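Local coordinates for protein lipocalin AI-4 (Rhodnius prolixus, PDB 5HA0) that binds the cysteinyl leukotriene LTD4 inside a lipocalin barrel, consistent with a secreted scavenger of host inflammatory lipids in this blood-feeding insect, at residues W31-S36 and R44-Q49; F78-C83 and S90-M95. All coordinates share one frame; numbering follows the deposited sequence.

Two hairpins of the barrel wall, closed one after the other along the chain, border the same bound leukotriene, as expected of a lipocalin. From the N terminus the chain passes through helix 23-26 before entering strand 30-36, turns back through a loop without helix or strand, and contact 1 closes that hairpin against strand 46-51. After strands 55-60 and 63-71, contact 2 closes a second hairpin between strands 78-85 and 90-100. The two loops follow in series, neither enclosing nor crossing the other. Their centres lie about 17 Å apart and their nearest atoms about 8 Å, without touching, yet both belong to the same curled sheet.

Contact 1 of 2, residues W31-S36 and R44-Q49; sequences WYLTHS and RCEKYQ. With LTD ((5~{S},6~{R},7~{E},9~{E},11~{Z},14~{Z})-6-[(2~{R})-2-azanyl-3-(2-hydroxy-2-oxoethylamino)-3-oxidanylidene-propyl]sulfanyl-5-oxidanyl-icosa-7,9,11,14-tetraenoic acid), chain B.
Trp31 and Tyr48 exchange backbone hydrogen bonds as an antiparallel pair: Trp31 N gives to Tyr48 O at 2.9 Å, and Tyr48 N to Trp31 O at 2.7 Å. Leu33 N donates to Glu46 O at 3.0 Å. There direct bonding gives way to a water, which donates to Leu33 O (2.6 Å) and Arg44 O while accepting from Glu46 N. In this hairpin of the lipocalin barrel wall, Trp31, Leu33, Glu46 and Tyr48 share one face, Tyr32 and Lys47 the other. Both carboxylate oxygens of buried Glu46 are engaged: Tyr48 OH donates to Glu46 OE1 at 2.7 Å from the syn side, whereas Arg44 NH1 forms a salt bridge with Glu46 OE2 at 2.7 Å from the anti side, which should favour the ionised acid. Tyr48 OH is also hydrogen-bonded to Arg110 NH1, whose NE binds the ligand, and the Tyr48 ring edge meets LTD C12. On the other face, Lys47 CG, anti to the backbone N (chi1 176°), lies over the Tyr32 ring, 4.2 Å from its centroid, while Cys45 SG, disulfide-bonded to Cys155, sits at that ring's edge. Strand 55-60 flanks the hairpin; strand 120-127 pairs with 30-36, its Phe126 touching Trp31 and Leu33.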
ATOM      1  N   TRP A  31       2.219  -2.825 -10.237  1.00  7.44           N
ATOM      2  CA  TRP A  31       2.700  -3.421  -8.985  1.00  8.58           C
ATOM      3  C   TRP A  31       1.756  -4.538  -8.580  1.00  9.34           C
ATOM      4  O   TRP A  31       0.554  -4.305  -8.449  1.00  9.87           O
ATOM      5  CB  TRP A  31       2.751  -2.401  -7.846  1.00  9.26           C
ATOM      6  CG  TRP A  31       3.898  -1.409  -7.853  1.00  9.19           C
ATOM      7  CD1 TRP A  31       3.823  -0.067  -8.137  1.00  8.74           C
ATOM      8  CD2 TRP A  31       5.264  -1.664  -7.504  1.00  8.07           C
ATOM      9  NE1 TRP A  31       5.055   0.515  -8.008  1.00 10.47           N
ATOM     10  CE2 TRP A  31       5.960  -0.440  -7.620  1.00  7.61           C
ATOM     11  CE3 TRP A  31       5.970  -2.808  -7.117  1.00  8.21           C
ATOM     12  CZ2 TRP A  31       7.327  -0.326  -7.357  1.00 11.11           C
ATOM     13  CZ3 TRP A  31       7.329  -2.698  -6.860  1.00  8.89           C
ATOM     14  CH2 TRP A  31       7.992  -1.462  -6.975  1.00  8.54           C
ATOM     15  N   TYR A  32       2.291  -5.738  -8.359  1.00  7.05           N
ATOM     16  CA  TYR A  32       1.475  -6.846  -7.871  1.00  5.99           C
ATOM     17  C   TYR A  32       1.559  -6.958  -6.359  1.00  5.64           C
ATOM     18  O   TYR A  32       2.644  -6.947  -5.795  1.00  6.59           O
ATOM     19  CB  TYR A  32       1.925  -8.170  -8.494  1.00  7.73           C
ATOM     20  CG  TYR A  32       1.740  -8.222  -9.997  1.00  9.14           C
ATOM     21  CD1 TYR A  32       2.697  -7.680 -10.855  1.00 11.27           C
ATOM     22  CD2 TYR A  32       0.611  -8.807 -10.561  1.00  8.33           C
ATOM     23  CE1 TYR A  32       2.530  -7.717 -12.230  1.00 11.27           C
ATOM     24  CE2 TYR A  32       0.436  -8.858 -11.929  1.00  9.11           C
ATOM     25  CZ  TYR A  32       1.399  -8.313 -12.758  1.00  9.87           C
ATOM     26  OH  TYR A  32       1.224  -8.352 -14.123  1.00 15.60           O
ATOM     27  N   LEU A  33       0.415  -7.084  -5.697  1.00  6.27           N
ATOM     28  CA  LEU A  33       0.408  -7.261  -4.247  1.00  5.87           C
ATOM     29  C   LEU A  33       0.601  -8.731  -3.927  1.00  6.72           C
ATOM     30  O   LEU A  33      -0.345  -9.509  -3.989  1.00  8.75           O
ATOM     31  CB  LEU A  33      -0.900  -6.733  -3.657  1.00  8.01           C
ATOM     32  CG  LEU A  33      -1.098  -6.856  -2.145  1.00  6.78           C
ATOM     33  CD1 LEU A  33       0.110  -6.364  -1.374  1.00  6.79           C
ATOM     34  CD2 LEU A  33      -2.341  -6.094  -1.705  1.00  7.87           C
ATOM     35  N   THR A  34       1.829  -9.110  -3.595  1.00  5.32           N
ATOM     36  CA  THR A  34       2.140 -10.537  -3.501  1.00  6.54           C
ATOM     37  C   THR A  34       2.095 -11.083  -2.069  1.00  5.67           C
ATOM     38  O   THR A  34       1.879 -12.274  -1.893  1.00  6.01           O
ATOM     39  CB  THR A  34       3.534 -10.861  -4.112  1.00  6.04           C
ATOM     40  OG1 THR A  34       4.558 -10.121  -3.427  1.00  7.38           O
ATOM     41  CG2 THR A  34       3.570 -10.523  -5.612  1.00  8.05           C
ATOM     42  N   HIS A  35       2.348 -10.240  -1.064  1.00  6.12           N
ATOM     43  CA  HIS A  35       2.357 -10.675   0.336  1.00  6.32           C
ATOM     44  C   HIS A  35       1.818  -9.586   1.237  1.00  5.63           C
ATOM     45  O   HIS A  35       1.889  -8.414   0.893  1.00  6.67           O
ATOM     46  CB  HIS A  35       3.771 -11.014   0.823  1.00  6.02           C
ATOM     47  CG  HIS A  35       4.464 -12.077   0.040  1.00  7.36           C
ATOM     48  ND1 HIS A  35       4.908 -11.882  -1.251  1.00  7.33           N
ATOM     49  CD2 HIS A  35       4.858 -13.324   0.390  1.00 10.88           C
ATOM     50  CE1 HIS A  35       5.497 -12.984  -1.680  1.00  8.89           C
ATOM     51  NE2 HIS A  35       5.482 -13.871  -0.702  1.00 11.50           N
ATOM     52  N   SER A  36       1.314  -9.961   2.404  1.00  5.75           N
ATOM     53  CA  SER A  36       0.904  -8.965   3.384  1.00  6.96           C
ATOM     54  C   SER A  36       0.976  -9.557   4.783  1.00  6.90           C
ATOM     55  O   SER A  36       0.930 -10.777   4.955  1.00  7.72           O
ATOM     56  CB  SER A  36      -0.507  -8.452   3.085  1.00  8.27           C
ATOM     57  OG  SER A  36      -1.439  -9.515   3.079  1.00  8.63           O
ATOM     58  N   ARG A  44      -6.057 -13.588  -3.284  1.00  8.58           N
ATOM     59  CA  ARG A  44      -6.260 -13.066  -4.626  1.00 10.14           C
ATOM     60  C   ARG A  44      -4.956 -12.470  -5.125  1.00  7.56           C
ATOM     61  O   ARG A  44      -4.009 -12.303  -4.355  1.00  7.38           O
ATOM     62  CB  ARG A  44      -7.365 -12.000  -4.632  1.00  9.84           C
ATOM     63  CG  ARG A  44      -8.754 -12.523  -4.284  1.00 11.81           C
ATOM     64  CD  ARG A  44      -9.734 -11.364  -4.102  1.00 14.54           C
ATOM     65  NE  ARG A  44      -9.378 -10.549  -2.939  1.00 16.40           N
ATOM     66  CZ  ARG A  44      -8.849  -9.329  -2.994  1.00 15.79           C
ATOM     67  NH1 ARG A  44      -8.627  -8.744  -4.163  1.00 16.43           N
ATOM     68  NH2 ARG A  44      -8.549  -8.680  -1.872  1.00 17.63           N
ATOM     69  N   CYS A  45      -4.917 -12.136  -6.414  1.00  9.51           N
ATOM     70  CA  CYS A  45      -3.778 -11.424  -6.965  1.00  8.00           C
ATOM     71  C   CYS A  45      -4.209 -10.075  -7.522  1.00  7.40           C
ATOM     72  O   CYS A  45      -4.766  -9.988  -8.623  1.00  9.46           O
ATOM     73  CB  CYS A  45      -3.094 -12.243  -8.050  1.00  7.53           C
ATOM     74  SG  CYS A  45      -1.594 -11.449  -8.686  1.00  9.39           S
ATOM     75  N   GLU A  46      -3.954  -9.040  -6.739  1.00  6.73           N
ATOM     76  CA  GLU A  46      -4.272  -7.674  -7.144  1.00  7.43           C
ATOM     77  C   GLU A  46      -3.120  -7.052  -7.907  1.00  7.20           C
ATOM     78  O   GLU A  46      -1.996  -6.987  -7.410  1.00  7.93           O
ATOM     79  CB  GLU A  46      -4.604  -6.812  -5.921  1.00  8.79           C
ATOM     80  CG  GLU A  46      -5.849  -7.264  -5.185  1.00 10.37           C
ATOM     81  CD  GLU A  46      -6.235  -6.332  -4.044  1.00  8.75           C
ATOM     82  OE1 GLU A  46      -5.370  -5.581  -3.563  1.00 11.24           O
ATOM     83  OE2 GLU A  46      -7.412  -6.397  -3.634  1.00 12.60           O
ATOM     84  N   LYS A  47      -3.413  -6.596  -9.118  1.00  7.39           N
ATOM     85  CA  LYS A  47      -2.461  -5.857  -9.930  1.00  7.36           C
ATOM     86  C   LYS A  47      -2.842  -4.385  -9.878  1.00  9.16           C
ATOM     87  O   LYS A  47      -3.924  -3.992 -10.329  1.00  9.74           O
ATOM     88  CB  LYS A  47      -2.448  -6.357 -11.374  1.00  8.70           C
ATOM     89  CG  LYS A  47      -1.531  -5.551 -12.290  1.00 10.94           C
ATOM     90  CD  LYS A  47      -1.361  -6.205 -13.654  1.00 17.07           C
ATOM     91  CE  LYS A  47      -2.685  -6.343 -14.380  1.00 28.47           C
ATOM     92  NZ  LYS A  47      -3.144  -5.057 -14.965  1.00 33.67           N
ATOM     93  N   TYR A  48      -1.950  -3.585  -9.303  1.00  8.91           N
ATOM     94  CA  TYR A  48      -2.153  -2.151  -9.189  1.00  8.32           C
ATOM     95  C   TYR A  48      -1.541  -1.461 -10.389  1.00  9.92           C
ATOM     96  O   TYR A  48      -0.335  -1.512 -10.599  1.00 10.69           O
ATOM     97  CB  TYR A  48      -1.539  -1.627  -7.885  1.00  8.16           C
ATOM     98  CG  TYR A  48      -2.353  -1.984  -6.671  1.00  7.88           C
ATOM     99  CD1 TYR A  48      -2.413  -3.292  -6.214  1.00  7.93           C
ATOM    100  CD2 TYR A  48      -3.063  -1.010  -5.969  1.00 10.67           C
ATOM    101  CE1 TYR A  48      -3.179  -3.637  -5.103  1.00  8.34           C
ATOM    102  CE2 TYR A  48      -3.827  -1.340  -4.856  1.00  9.36           C
ATOM    103  CZ  TYR A  48      -3.879  -2.655  -4.420  1.00  9.64           C
ATOM    104  OH  TYR A  48      -4.641  -2.999  -3.319  1.00 10.79           O
ATOM    105  N   GLN A  49      -2.393  -0.812 -11.172  1.00 10.72           N
ATOM    106  CA  GLN A  49      -1.973  -0.073 -12.352  1.00 10.03           C
ATOM    107  C   GLN A  49      -1.871   1.399 -12.001  1.00 10.12           C
ATOM    108  O   GLN A  49      -2.821   1.974 -11.475  1.00 11.85           O
ATOM    109  CB  GLN A  49      -2.961  -0.289 -13.490  1.00  9.92           C
ATOM    110  CG  GLN A  49      -3.067  -1.750 -13.898  1.00 13.62           C
ATOM    111  CD  GLN A  49      -3.961  -1.962 -15.099  1.00 22.34           C
ATOM    112  OE1 GLN A  49      -4.934  -2.712 -15.028  1.00 31.95           O
ATOM    113  NE2 GLN A  49      -3.633  -1.311 -16.213  1.00 21.49           N
TER
HETATM  114  O2  LTD B 201      -4.818  -2.434   4.404  1.00 12.16           O
HETATM  115  C1  LTD B 201      -5.220  -3.604   4.565  1.00 14.38           C
HETATM  116  O1  LTD B 201      -4.837  -4.548   3.838  1.00 14.06           O
HETATM  117  C2  LTD B 201      -6.195  -3.882   5.679  1.00 13.15           C
HETATM  118  C3  LTD B 201      -7.578  -4.176   5.110  1.00 17.54           C
HETATM  119  C4  LTD B 201      -7.960  -3.171   4.027  1.00 21.02           C
HETATM  120  C5  LTD B 201      -9.412  -3.374   3.617  1.00 23.73           C
HETATM  121  O3  LTD B 201      -9.560  -4.610   2.913  1.00 24.13           O
HETATM  122  C6  LTD B 201      -9.921  -2.230   2.748  1.00 18.77           C
HETATM  123  C7  LTD B 201      -9.159  -2.130   1.438  1.00 20.58           C
HETATM  124  C8  LTD B 201      -8.427  -1.051   1.126  1.00 16.44           C
HETATM  125  C9  LTD B 201      -7.718  -0.971  -0.155  1.00 11.13           C
HETATM  126  C10 LTD B 201      -7.103   0.133  -0.586  1.00 13.20           C
HETATM  127  C11 LTD B 201      -6.443   0.103  -1.894  1.00 13.98           C
HETATM  128  C12 LTD B 201      -5.777   1.111  -2.470  1.00 12.36           C
HETATM  129  C13 LTD B 201      -5.563   2.475  -1.856  1.00 12.49           C
HETATM  130  C14 LTD B 201      -4.438   2.424  -0.838  1.00 12.84           C
HETATM  131  C15 LTD B 201      -3.139   2.427  -1.151  1.00 15.31           C
HETATM  132  C16 LTD B 201      -2.632   2.492  -2.574  1.00 18.09           C
HETATM  133  C17 LTD B 201      -1.484   1.509  -2.781  1.00 18.53           C
HETATM  134  C18 LTD B 201      -0.812   1.764  -4.125  1.00 20.98           C
HETATM  135  C19 LTD B 201       0.158   0.655  -4.504  1.00 20.80           C
HETATM  136  C20 LTD B 201       0.820   0.963  -5.832  1.00 20.16           C
HETATM  137  O32 LTD B 201     -11.521  -4.259  -3.338  1.00 22.17           O
HETATM  138  C21 LTD B 201     -11.573  -3.599  -2.283  1.00 22.79           C
HETATM  139  O31 LTD B 201     -10.664  -3.617  -1.431  1.00 24.45           O
HETATM  140  CA3 LTD B 201     -12.777  -2.738  -2.010  1.00 22.51           C
HETATM  141  N3  LTD B 201     -12.683  -2.112  -0.701  1.00 23.04           N
HETATM  142  C22 LTD B 201     -13.797  -1.748  -0.068  1.00 30.54           C
HETATM  143  O33 LTD B 201     -14.900  -1.922  -0.559  1.00 33.33           O
HETATM  144  CA2 LTD B 201     -13.691  -1.094   1.282  1.00 29.53           C
HETATM  145  CB2 LTD B 201     -12.245  -0.982   1.756  1.00 27.17           C
HETATM  146  SG2 LTD B 201     -11.673  -2.548   2.437  1.00 35.80           S
HETATM  147  N2  LTD B 201     -14.481  -1.882   2.249  1.00 33.64           N
HETATM  148  O   HOH W   1      -2.966  -9.690  -4.123  1.00  7.32           O

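Contact 2 of 2, residues F78-C83 and S90-M95; sequences FYSFQC and SFTSYM. With LTD ((5~{S},6~{R},7~{E},9~{E},11~{Z},14~{Z})-6-[(2~{R})-2-azanyl-3-(2-hydroxy-2-oxoethylamino)-3-oxidanylidene-propyl]sulfanyl-5-oxidanyl-icosa-7,9,11,14-tetraenoic acid), chain B.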
ATOM      1  N   PHE A  78       3.250  10.043   3.503  1.00  8.10           N
ATOM      2  CA  PHE A  78       1.910   9.482   3.397  1.00  8.69           C
ATOM      3  C   PHE A  78       1.074  10.084   2.281  1.00  7.82           C
ATOM      4  O   PHE A  78       1.200  11.262   1.929  1.00  8.40           O
ATOM      5  CB  PHE A  78       1.163   9.614   4.730  1.00  8.86           C
ATOM      6  CG  PHE A  78       1.437   8.470   5.681  1.00  7.49           C
ATOM      7  CD1 PHE A  78       2.528   8.504   6.532  1.00  8.85           C
ATOM      8  CD2 PHE A  78       0.603   7.359   5.710  1.00  9.04           C
ATOM      9  CE1 PHE A  78       2.783   7.448   7.396  1.00  9.66           C
ATOM     10  CE2 PHE A  78       0.858   6.301   6.576  1.00  7.95           C
ATOM     11  CZ  PHE A  78       1.938   6.348   7.407  1.00  8.71           C
ATOM     12  N   TYR A  79       0.212   9.237   1.745  1.00  8.25           N
ATOM     13  CA  TYR A  79      -0.740   9.586   0.714  1.00  8.58           C
ATOM     14  C   TYR A  79      -2.126   9.191   1.172  1.00  9.35           C
ATOM     15  O   TYR A  79      -2.290   8.183   1.851  1.00  9.74           O
ATOM     16  CB  TYR A  79      -0.404   8.874  -0.600  1.00  8.27           C
ATOM     17  CG  TYR A  79       0.886   9.365  -1.207  1.00  7.70           C
ATOM     18  CD1 TYR A  79       2.110   8.863  -0.793  1.00 10.23           C
ATOM     19  CD2 TYR A  79       0.876  10.355  -2.173  1.00  9.59           C
ATOM     20  CE1 TYR A  79       3.289   9.330  -1.337  1.00 12.74           C
ATOM     21  CE2 TYR A  79       2.042  10.820  -2.725  1.00 10.18           C
ATOM     22  CZ  TYR A  79       3.244  10.311  -2.312  1.00 11.99           C
ATOM     23  OH  TYR A  79       4.409  10.792  -2.865  1.00 16.39           O
ATOM     24  N   SER A  80      -3.116   9.977   0.768  1.00  8.31           N
ATOM     25  CA  SER A  80      -4.520   9.641   0.948  1.00  9.40           C
ATOM     26  C   SER A  80      -5.102   9.296  -0.414  1.00  9.34           C
ATOM     27  O   SER A  80      -4.960  10.076  -1.362  1.00 10.37           O
ATOM     28  CB  SER A  80      -5.290  10.803   1.568  1.00 12.31           C
ATOM     29  OG  SER A  80      -6.683  10.536   1.609  1.00 13.69           O
ATOM     30  N   PHE A  81      -5.752   8.143  -0.507  1.00  9.20           N
ATOM     31  CA  PHE A  81      -6.402   7.726  -1.750  1.00  9.60           C
ATOM     32  C   PHE A  81      -7.901   7.681  -1.565  1.00  9.45           C
ATOM     33  O   PHE A  81      -8.406   7.081  -0.620  1.00 10.34           O
ATOM     34  CB  PHE A  81      -5.866   6.355  -2.227  1.00  9.08           C
ATOM     35  CG  PHE A  81      -4.523   6.450  -2.876  1.00  8.90           C
ATOM     36  CD1 PHE A  81      -4.421   6.727  -4.224  1.00 10.00           C
ATOM     37  CD2 PHE A  81      -3.360   6.334  -2.129  1.00 12.69           C
ATOM     38  CE1 PHE A  81      -3.174   6.870  -4.827  1.00 10.20           C
ATOM     39  CE2 PHE A  81      -2.113   6.459  -2.732  1.00 11.57           C
ATOM     40  CZ  PHE A  81      -2.030   6.736  -4.089  1.00  9.63           C
ATOM     41  N   GLN A  82      -8.603   8.350  -2.467  1.00 10.44           N
ATOM     42  CA  GLN A  82     -10.052   8.309  -2.522  1.00 11.04           C
ATOM     43  C   GLN A  82     -10.429   7.315  -3.610  1.00 12.02           C
ATOM     44  O   GLN A  82     -10.088   7.520  -4.772  1.00 12.82           O
ATOM     45  CB  GLN A  82     -10.624   9.702  -2.804  1.00 12.67           C
ATOM     46  CG  GLN A  82     -12.120   9.801  -2.597  1.00 27.92           C
ATOM     47  CD  GLN A  82     -12.528   9.380  -1.201  1.00 32.09           C
ATOM     48  OE1 GLN A  82     -11.829   9.668  -0.226  1.00 28.61           O
ATOM     49  NE2 GLN A  82     -13.663   8.697  -1.094  1.00 37.72           N
ATOM     50  N   CYS A  83     -11.090   6.229  -3.221  1.00 13.32           N
ATOM     51  CA  CYS A  83     -11.364   5.122  -4.139  1.00 12.75           C
ATOM     52  C   CYS A  83     -12.850   4.880  -4.348  1.00 14.16           C
ATOM     53  O   CYS A  83     -13.667   5.100  -3.452  1.00 14.33           O
ATOM     54  CB  CYS A  83     -10.728   3.828  -3.630  1.00 12.41           C
ATOM     55  SG  CYS A  83      -8.958   3.921  -3.283  1.00 12.88           S
ATOM     56  N   SER A  90     -17.439   3.469  -2.063  1.00 21.40           N
ATOM     57  CA  SER A  90     -16.390   4.474  -2.010  1.00 19.49           C
ATOM     58  C   SER A  90     -15.717   4.421  -0.653  1.00 17.65           C
ATOM     59  O   SER A  90     -16.362   4.152   0.360  1.00 17.32           O
ATOM     60  CB  SER A  90     -16.948   5.871  -2.272  1.00 29.69           C
ATOM     61  OG  SER A  90     -17.857   6.246  -1.255  1.00 35.88           O
ATOM     62  N   PHE A  91     -14.416   4.666  -0.630  1.00 12.95           N
ATOM     63  CA  PHE A  91     -13.701   4.659   0.634  1.00 12.28           C
ATOM     64  C   PHE A  91     -12.414   5.443   0.526  1.00 14.82           C
ATOM     65  O   PHE A  91     -11.939   5.734  -0.566  1.00 11.83           O
ATOM     66  CB  PHE A  91     -13.417   3.218   1.087  1.00 14.80           C
ATOM     67  CG  PHE A  91     -12.517   2.441   0.153  1.00 12.17           C
ATOM     68  CD1 PHE A  91     -13.047   1.704  -0.898  1.00 15.53           C
ATOM     69  CD2 PHE A  91     -11.148   2.441   0.334  1.00 11.92           C
ATOM     70  CE1 PHE A  91     -12.221   0.992  -1.747  1.00 12.91           C
ATOM     71  CE2 PHE A  91     -10.319   1.742  -0.508  1.00 11.28           C
ATOM     72  CZ  PHE A  91     -10.859   1.004  -1.555  1.00 12.15           C
ATOM     73  N   THR A  92     -11.841   5.757   1.679  1.00 12.76           N
ATOM     74  CA  THR A  92     -10.562   6.441   1.745  1.00 11.28           C
ATOM     75  C   THR A  92      -9.529   5.518   2.377  1.00  9.89           C
ATOM     76  O   THR A  92      -9.834   4.796   3.323  1.00 12.83           O
ATOM     77  CB  THR A  92     -10.664   7.734   2.553  1.00 11.14           C
ATOM     78  OG1 THR A  92     -11.740   8.524   2.031  1.00 16.61           O
ATOM     79  CG2 THR A  92      -9.353   8.517   2.481  1.00 13.24           C
ATOM     80  N   SER A  93      -8.309   5.548   1.862  1.00  8.70           N
ATOM     81  CA  SER A  93      -7.254   4.699   2.397  1.00  9.18           C
ATOM     82  C   SER A  93      -5.953   5.472   2.415  1.00  8.81           C
ATOM     83  O   SER A  93      -5.708   6.291   1.532  1.00 12.28           O
ATOM     84  CB  SER A  93      -7.122   3.433   1.554  1.00  9.31           C
ATOM     85  OG  SER A  93      -6.175   2.545   2.128  1.00 12.13           O
ATOM     86  N   TYR A  94      -5.129   5.232   3.426  1.00  7.34           N
ATOM     87  CA  TYR A  94      -3.859   5.936   3.585  1.00  7.71           C
ATOM     88  C   TYR A  94      -2.699   4.980   3.430  1.00  7.98           C
ATOM     89  O   TYR A  94      -2.788   3.837   3.867  1.00  9.62           O
ATOM     90  CB  TYR A  94      -3.795   6.613   4.958  1.00  8.00           C
ATOM     91  CG  TYR A  94      -4.896   7.627   5.152  1.00  8.19           C
ATOM     92  CD1 TYR A  94      -6.186   7.229   5.488  1.00  9.79           C
ATOM     93  CD2 TYR A  94      -4.659   8.983   4.971  1.00  9.35           C
ATOM     94  CE1 TYR A  94      -7.206   8.153   5.624  1.00  9.46           C
ATOM     95  CE2 TYR A  94      -5.660   9.906   5.120  1.00  9.68           C
ATOM     96  CZ  TYR A  94      -6.931   9.491   5.454  1.00 10.84           C
ATOM     97  OH  TYR A  94      -7.943  10.405   5.603  1.00 13.79           O
ATOM     98  N   MET A  95      -1.605   5.439   2.835  1.00  7.03           N
ATOM     99  CA  MET A  95      -0.444   4.593   2.634  1.00  6.41           C
ATOM    100  C   MET A  95       0.861   5.376   2.683  1.00  7.57           C
ATOM    101  O   MET A  95       0.906   6.588   2.426  1.00  7.68           O
ATOM    102  CB  MET A  95      -0.560   3.843   1.291  1.00 10.41           C
ATOM    103  CG  MET A  95      -0.689   4.770   0.069  1.00 12.89           C
ATOM    104  SD  MET A  95       0.355   4.299  -1.328  1.00 20.56           S
ATOM    105  CE  MET A  95       1.820   4.479  -0.351  1.00  5.76           C
TER
HETATM  106  O2  LTD B 201      -4.818  -2.434   4.404  1.00 12.16           O
HETATM  107  C1  LTD B 201      -5.220  -3.604   4.565  1.00 14.38           C
HETATM  108  O1  LTD B 201      -4.837  -4.548   3.838  1.00 14.06           O
HETATM  109  C2  LTD B 201      -6.195  -3.882   5.679  1.00 13.15           C
HETATM  110  C3  LTD B 201      -7.578  -4.176   5.110  1.00 17.54           C
HETATM  111  C4  LTD B 201      -7.960  -3.171   4.027  1.00 21.02           C
HETATM  112  C5  LTD B 201      -9.412  -3.374   3.617  1.00 23.73           C
HETATM  113  O3  LTD B 201      -9.560  -4.610   2.913  1.00 24.13           O
HETATM  114  C6  LTD B 201      -9.921  -2.230   2.748  1.00 18.77           C
HETATM  115  C7  LTD B 201      -9.159  -2.130   1.438  1.00 20.58           C
HETATM  116  C8  LTD B 201      -8.427  -1.051   1.126  1.00 16.44           C
HETATM  117  C9  LTD B 201      -7.718  -0.971  -0.155  1.00 11.13           C
HETATM  118  C10 LTD B 201      -7.103   0.133  -0.586  1.00 13.20           C
HETATM  119  C11 LTD B 201      -6.443   0.103  -1.894  1.00 13.98           C
HETATM  120  C12 LTD B 201      -5.777   1.111  -2.470  1.00 12.36           C
HETATM  121  C13 LTD B 201      -5.563   2.475  -1.856  1.00 12.49           C
HETATM  122  C14 LTD B 201      -4.438   2.424  -0.838  1.00 12.84           C
HETATM  123  C15 LTD B 201      -3.139   2.427  -1.151  1.00 15.31           C
HETATM  124  C16 LTD B 201      -2.632   2.492  -2.574  1.00 18.09           C
HETATM  125  C17 LTD B 201      -1.484   1.509  -2.781  1.00 18.53           C
HETATM  126  C18 LTD B 201      -0.812   1.764  -4.125  1.00 20.98           C
HETATM  127  C19 LTD B 201       0.158   0.655  -4.504  1.00 20.80           C
HETATM  128  C20 LTD B 201       0.820   0.963  -5.832  1.00 20.16           C
HETATM  129  O32 LTD B 201     -11.521  -4.259  -3.338  1.00 22.17           O
HETATM  130  C21 LTD B 201     -11.573  -3.599  -2.283  1.00 22.79           C
HETATM  131  O31 LTD B 201     -10.664  -3.617  -1.431  1.00 24.45           O
HETATM  132  CA3 LTD B 201     -12.777  -2.738  -2.010  1.00 22.51           C
HETATM  133  N3  LTD B 201     -12.683  -2.112  -0.701  1.00 23.04           N
HETATM  134  C22 LTD B 201     -13.797  -1.748  -0.068  1.00 30.54           C
HETATM  135  O33 LTD B 201     -14.900  -1.922  -0.559  1.00 33.33           O
HETATM  136  CA2 LTD B 201     -13.691  -1.094   1.282  1.00 29.53           C
HETATM  137  CB2 LTD B 201     -12.245  -0.982   1.756  1.00 27.17           C
HETATM  138  SG2 LTD B 201     -11.673  -2.548   2.437  1.00 35.80           S
HETATM  139  N2  LTD B 201     -14.481  -1.882   2.249  1.00 33.64           N
HETATM  140  O   HOH W   2      -7.838  12.086   3.503  1.00 16.07           O
HETATM  141  O   HOH W   3     -14.554   7.883   1.241  1.00 43.33           O
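Phe91 and Cys83 face the barrel interior as a hydrogen-bonded antiparallel pair, and the phenyl ring is sandwiched. Cys83 CB lies over one face, 3.7 Å from the ring centroid, and LTD CB2 lies over the centre of the opposite face. Phe91 chi1 of 63° sets CG between its backbone N and carbonyl carbon, which brings the ring across to the cysteine. Cys83 SG, disulfide-bonded to Cys67, approaches the same ring obliquely. Further along this inner face, Phe81 and Met95 run at a slant to each other: Met95 SD comes within 3.6 Å of Phe81 CE2 in an oblique Met-aromatic contact, and LTD C16 rests over a face of the phenyl ring. Between these clusters, Ser93 OG touches LTD C14 at 3.4 Å but is hydrogen-bonded to Tyr114 OH. The other face of the sheet carries polar pairs. Gln82, bent at chi2 (56°), swings its amide across to Thr92, whose OG1 donates to Gln82 OE1 in a short hydrogen bond of 2.5 Å, 18° from the carbonyl plane; one water accepts from Gln82 NE2 and donates to Thr92 OG1. Ser80 CB packs obliquely on the Tyr94 ring, and another water joins Ser80 OG to Tyr94 OH. Strand 63-71 continues the sheet beyond 78-85, strand 105-112 beyond 90-100, while the N-terminal residues Val3 and Pro7 pack on Tyr94 outside the barrel.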